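Local coordinates for protein mitochondrial enolase superfamily member 1 (Homo sapiens, PDB 4A35) that catalyses the magnesium-dependent dehydration of L-fuconate to 2-keto-3-deoxy-L-fuconate, a step in the breakdown of L-fucose, at residues A[258-262]-A[290-295]; A[285-289]-A[316-322]. The contacts are given in a common frame with arbitrary orientation. Residues are numbered along the deposited sequence.

Contact 1 (A[258-262]-A[290-295])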
loop_
_atom_site.group_PDB
_atom_site.type_symbol
_atom_site.label_atom_id
_atom_site.label_comp_id
_atom_site.label_asym_id
_atom_site.label_seq_id
_atom_site.Cartn_x
_atom_site.Cartn_y
_atom_site.Cartn_z
ATOM N N VAL A 258 2.907 -7.250 -18.518
ATOM C CA VAL A 258 2.533 -8.659 -18.619
ATOM C C VAL A 258 3.029 -9.302 -19.957
ATOM O O VAL A 258 3.753 -10.300 -19.892
ATOM C CB VAL A 258 1.007 -8.831 -18.364
ATOM C CG1 VAL A 258 0.500 -10.218 -18.788
ATOM C CG2 VAL A 258 0.681 -8.554 -16.888
ATOM N N PRO A 259 2.687 -8.772 -21.164
ATOM C CA PRO A 259 3.181 -9.416 -22.397
ATOM C C PRO A 259 4.716 -9.402 -22.459
ATOM O O PRO A 259 5.319 -10.406 -22.856
ATOM C CB PRO A 259 2.546 -8.562 -23.515
ATOM C CG PRO A 259 1.333 -7.959 -22.860
ATOM C CD PRO A 259 1.802 -7.631 -21.489
ATOM N N GLU A 260 5.338 -8.290 -22.024
ATOM C CA GLU A 260 6.801 -8.152 -21.991
ATOM C C GLU A 260 7.457 -9.248 -21.136
ATOM O O GLU A 260 8.479 -9.796 -21.562
ATOM C CB GLU A 260 7.175 -6.771 -21.446
ATOM C CG GLU A 260 8.660 -6.543 -21.256
ATOM C CD GLU A 260 8.980 -5.226 -20.583
ATOM O OE1 GLU A 260 8.103 -4.673 -19.866
ATOM O OE2 GLU A 260 10.117 -4.739 -20.791
ATOM N N ALA A 261 6.871 -9.576 -19.966
ATOM C CA ALA A 261 7.429 -10.630 -19.092
ATOM C C ALA A 261 7.447 -11.979 -19.824
ATOM O O ALA A 261 8.425 -12.720 -19.746
ATOM C CB ALA A 261 6.614 -10.764 -17.827
ATOM N N VAL A 262 6.369 -12.287 -20.570
ATOM C CA VAL A 262 6.310 -13.550 -21.297
ATOM C C VAL A 262 7.356 -13.581 -22.388
ATOM O O VAL A 262 8.044 -14.588 -22.557
ATOM C CB VAL A 262 4.881 -13.821 -21.861
ATOM C CG1 VAL A 262 4.851 -15.074 -22.756
ATOM C CG2 VAL A 262 3.881 -13.941 -20.708
ATOM N N THR A 290 -1.699 -14.476 -15.521
ATOM C CA THR A 290 -1.521 -14.493 -16.987
ATOM C C THR A 290 -0.101 -15.020 -17.368
ATOM O O THR A 290 0.027 -15.853 -18.282
ATOM C CB THR A 290 -1.812 -13.089 -17.586
ATOM O OG1 THR A 290 -3.159 -12.768 -17.307
ATOM C CG2 THR A 290 -1.575 -13.036 -19.112
ATOM N N ILE A 291 0.935 -14.555 -16.659
ATOM C CA ILE A 291 2.329 -14.939 -16.929
ATOM C C ILE A 291 2.503 -16.412 -16.555
ATOM O O ILE A 291 3.089 -17.162 -17.323
ATOM C CB ILE A 291 3.293 -14.014 -16.171
ATOM C CG1 ILE A 291 3.147 -12.548 -16.684
ATOM C CG2 ILE A 291 4.774 -14.518 -16.273
ATOM C CD1 ILE A 291 3.691 -11.390 -15.680
ATOM N N SER A 292 1.957 -16.824 -15.407
ATOM C CA SER A 292 2.036 -18.226 -14.985
ATOM C C SER A 292 1.437 -19.159 -16.069
ATOM O O SER A 292 2.100 -20.140 -16.461
ATOM C CB SER A 292 1.330 -18.431 -13.644
ATOM O OG SER A 292 1.520 -19.767 -13.180
ATOM N N LYS A 293 0.214 -18.849 -16.589
ATOM C CA LYS A 293 -0.390 -19.735 -17.592
ATOM C C LYS A 293 0.481 -19.825 -18.848
ATOM O O LYS A 293 0.601 -20.898 -19.436
ATOM C CB LYS A 293 -1.815 -19.278 -17.949
ATOM C CG LYS A 293 -2.785 -19.545 -16.795
ATOM C CD LYS A 293 -4.231 -19.173 -17.181
ATOM C CE LYS A 293 -5.206 -19.244 -16.019
ATOM N NZ LYS A 293 -4.839 -18.279 -14.948
ATOM N N ALA A 294 1.118 -18.721 -19.235
ATOM C CA ALA A 294 1.967 -18.700 -20.431
ATOM C C ALA A 294 3.300 -19.436 -20.256
ATOM O O ALA A 294 3.793 -19.983 -21.246
ATOM C CB ALA A 294 2.246 -17.260 -20.848
ATOM N N LEU A 295 3.902 -19.423 -19.031
ATOM C CA LEU A 295 5.231 -19.959 -18.792
ATOM C C LEU A 295 5.295 -21.396 -18.212
ATOM O O LEU A 295 6.237 -22.107 -18.526
ATOM C CB LEU A 295 6.048 -19.035 -17.910
ATOM C CG LEU A 295 6.355 -17.632 -18.457
ATOM C CD1 LEU A 295 7.285 -16.926 -17.527
ATOM C CD2 LEU A 295 7.003 -17.690 -19.854
#
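Two neighbouring outer helices of the modified TIM barrel that forms the C-terminal domain of enolase-superfamily enzymes meet here: the first turn of helix 258-268 and the last turns of helix 285-295. Between them the chain runs through barrel strand 275-277, so the pair belongs to successive beta-alpha units, and the segment axes are nearly parallel, 26° apart with a closest approach of 9.5 Å. No hydrogen bond crosses the interface; its 303 Å² of buried surface is mainly aliphatic.

I291 is the central side chain. Its CA-CB bond points sideways, but the m,t rotamer (chi1 -63°, chi2 160°) swings CG1 and CD1 across the gap, where CD1 lies 3.7 Å from A261 CB and CG1 lies 4.1 Å from V258 CG1 and 4.3 Å from V262 CG2. Both valines adopt chi1 near t (166° and 174°). In V258 this sets CG1 3.5 Å from T290 CG2. The m rotamer of T290 offers that methyl to the valine, while its OG1 bonds back to L286 O in its own helix. L295, also m,t, brings CD2 to 4.5 Å from V262 CG1.

I291 and L295 also rest on I302 of strand 301-304, so the same side chains join helix to helix and helix to barrel wall. V258 additionally packs on D158 of the second subunit. The small A294 permits close approach on the more open side of the interface: V262 CG2 sits 3.7 Å from A294 CB.

Contact 2 (A[285-289]-A[316-322]); sequences ILGHA and QLLQAKA
This is a buried, mainly apolar contact between the first turn of helix 285-295 and the C-terminal end of helix 311-319, consecutive outer helices of the barrel domain. Residues 285-289 are helical (A289 N to I285 O 3.1 Å). The partner is helical through Q319, then K321 takes positive phi (54/45) in a Schellman motif, with A322 N bonded to L317 O (2.9 Å) and K321 N to L318 O (3.1 Å). Such an ending turns the chain back toward the next strand of the enolase-superfamily TIM barrel. CA atoms pair I285 with L317 at 5.4 Å and A289 with A322 at 3.7 Å, a spacing that small alanine side chains allow. I285 (chi1 m, chi2 133°) sets CG1 4.0 Å from L317 CD2 and CG2 3.9 Å from A320 CB; L317 is m,t. A289 CB lies 3.8 Å from A322 CB. Q316 (m,t) places NE2 3.5 Å from I285 CD1, and NE2 also hydrogen-bonds D283 O of the second subunit.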
loop_
_atom_site.group_PDB
_atom_site.type_symbol
_atom_site.label_atom_id
_atom_site.label_comp_id
_atom_site.label_asym_id
_atom_site.label_seq_id
_atom_site.Cartn_x
_atom_site.Cartn_y
_atom_site.Cartn_z
ATOM N N ILE A 285 -2.211 -9.332 -9.341
ATOM C CA ILE A 285 -2.614 -10.731 -9.135
ATOM C C ILE A 285 -2.951 -11.345 -10.486
ATOM O O ILE A 285 -2.437 -12.420 -10.818
ATOM C CB ILE A 285 -3.829 -10.817 -8.167
ATOM C CG1 ILE A 285 -3.444 -10.305 -6.749
ATOM C CG2 ILE A 285 -4.445 -12.223 -8.118
ATOM C CD1 ILE A 285 -4.528 -9.309 -6.181
ATOM N N LEU A 286 -3.857 -10.670 -11.257
ATOM C CA LEU A 286 -4.295 -11.193 -12.550
ATOM C C LEU A 286 -3.110 -11.287 -13.516
ATOM O O LEU A 286 -3.048 -12.256 -14.311
ATOM C CB LEU A 286 -5.427 -10.353 -13.159
ATOM C CG LEU A 286 -6.715 -10.159 -12.258
ATOM C CD1 LEU A 286 -7.805 -9.376 -13.039
ATOM C CD2 LEU A 286 -7.271 -11.488 -11.784
ATOM N N GLY A 287 -2.196 -10.328 -13.408
ATOM C CA GLY A 287 -0.984 -10.315 -14.226
ATOM C C GLY A 287 -0.073 -11.502 -13.982
ATOM O O GLY A 287 0.420 -12.139 -14.933
ATOM N N HIS A 288 0.149 -11.828 -12.696
ATOM C CA HIS A 288 0.964 -12.983 -12.325
ATOM C C HIS A 288 0.321 -14.269 -12.843
ATOM O O HIS A 288 1.037 -15.112 -13.428
ATOM C CB HIS A 288 1.221 -13.040 -10.810
ATOM C CG HIS A 288 2.386 -12.191 -10.396
ATOM N ND1 HIS A 288 2.252 -10.828 -10.199
ATOM C CD2 HIS A 288 3.683 -12.537 -10.182
ATOM C CE1 HIS A 288 3.464 -10.390 -9.848
ATOM N NE2 HIS A 288 4.348 -11.374 -9.819
ATOM N N ALA A 289 -1.035 -14.388 -12.732
ATOM C CA ALA A 289 -1.744 -15.548 -13.274
ATOM C C ALA A 289 -1.602 -15.622 -14.799
ATOM O O ALA A 289 -1.390 -16.698 -15.337
ATOM C CB ALA A 289 -3.226 -15.514 -12.871
ATOM N N GLN A 316 -5.661 -13.662 -2.825
ATOM C CA GLN A 316 -6.086 -13.599 -4.244
ATOM C C GLN A 316 -5.075 -14.264 -5.148
ATOM O O GLN A 316 -5.488 -14.917 -6.103
ATOM C CB GLN A 316 -6.336 -12.153 -4.676
ATOM C CG GLN A 316 -7.567 -11.550 -3.897
ATOM C CD GLN A 316 -7.562 -10.071 -4.208
ATOM O OE1 GLN A 316 -8.199 -9.661 -5.167
ATOM N NE2 GLN A 316 -6.756 -9.287 -3.463
ATOM N N LEU A 317 -3.757 -14.158 -4.825
ATOM C CA LEU A 317 -2.726 -14.885 -5.610
ATOM C C LEU A 317 -2.986 -16.406 -5.579
ATOM O O LEU A 317 -2.858 -17.088 -6.599
ATOM C CB LEU A 317 -1.302 -14.607 -5.045
ATOM C CG LEU A 317 -0.783 -13.167 -5.313
ATOM C CD1 LEU A 317 0.480 -12.889 -4.434
ATOM C CD2 LEU A 317 -0.486 -12.951 -6.857
ATOM N N LEU A 318 -3.407 -16.915 -4.413
ATOM C CA LEU A 318 -3.728 -18.343 -4.231
ATOM C C LEU A 318 -5.071 -18.643 -4.958
ATOM O O LEU A 318 -5.175 -19.643 -5.649
ATOM C CB LEU A 318 -3.795 -18.682 -2.740
ATOM C CG LEU A 318 -2.397 -18.661 -2.023
ATOM C CD1 LEU A 318 -2.559 -18.673 -0.521
ATOM C CD2 LEU A 318 -1.525 -19.834 -2.512
ATOM N N GLN A 319 -6.085 -17.785 -4.768
ATOM C CA GLN A 319 -7.417 -17.954 -5.414
ATOM C C GLN A 319 -7.323 -18.031 -6.951
ATOM O O GLN A 319 -7.951 -18.906 -7.554
ATOM C CB GLN A 319 -8.362 -16.839 -5.030
ATOM C CG GLN A 319 -8.887 -17.006 -3.621
ATOM C CD GLN A 319 -9.716 -15.818 -3.201
ATOM O OE1 GLN A 319 -9.332 -14.667 -3.399
ATOM N NE2 GLN A 319 -10.914 -16.085 -2.685
ATOM N N ALA A 320 -6.504 -17.132 -7.554
ATOM C CA ALA A 320 -6.326 -17.045 -8.982
ATOM C C ALA A 320 -5.305 -18.059 -9.512
ATOM O O ALA A 320 -5.049 -18.033 -10.722
ATOM C CB ALA A 320 -5.929 -15.630 -9.394
ATOM N N LYS A 321 -4.655 -18.875 -8.625
ATOM C CA LYS A 321 -3.596 -19.832 -9.017
ATOM C C LYS A 321 -2.492 -19.081 -9.803
ATOM O O LYS A 321 -2.031 -19.508 -10.862
ATOM C CB LYS A 321 -4.173 -21.037 -9.815
ATOM C CG LYS A 321 -5.270 -21.752 -9.080
ATOM C CD LYS A 321 -5.619 -23.039 -9.813
ATOM C CE LYS A 321 -6.529 -23.858 -8.956
ATOM N NZ LYS A 321 -6.908 -25.113 -9.649
ATOM N N ALA A 322 -2.107 -17.927 -9.282
ATOM C CA ALA A 322 -1.213 -16.986 -9.935
ATOM C C ALA A 322 0.250 -17.311 -9.685
ATOM O O ALA A 322 1.104 -16.660 -10.272
ATOM C CB ALA A 322 -1.516 -15.561 -9.429
#

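Overall arrangement
From the N terminus, the chain enters helix 258-268, passes strand 275-277 and reaches helix 285-295, whose first turn serves contact 2 and whose last turns serve contact 1. Residues 290-295 thus close the loop of contact 1 over 27 intervening residues; strand 301-304 and helix 311-319 follow before 316-322 closes contact 2 over 26. The segments alternate in sequence, so the two loops cross, and helix 285-295 links both neighbours in a row of three barrel helices. The centres lie 12 Å apart, and the contacts touch directly, with V258 CG2 3.6 Å from G287 CA. Both also reach the second subunit.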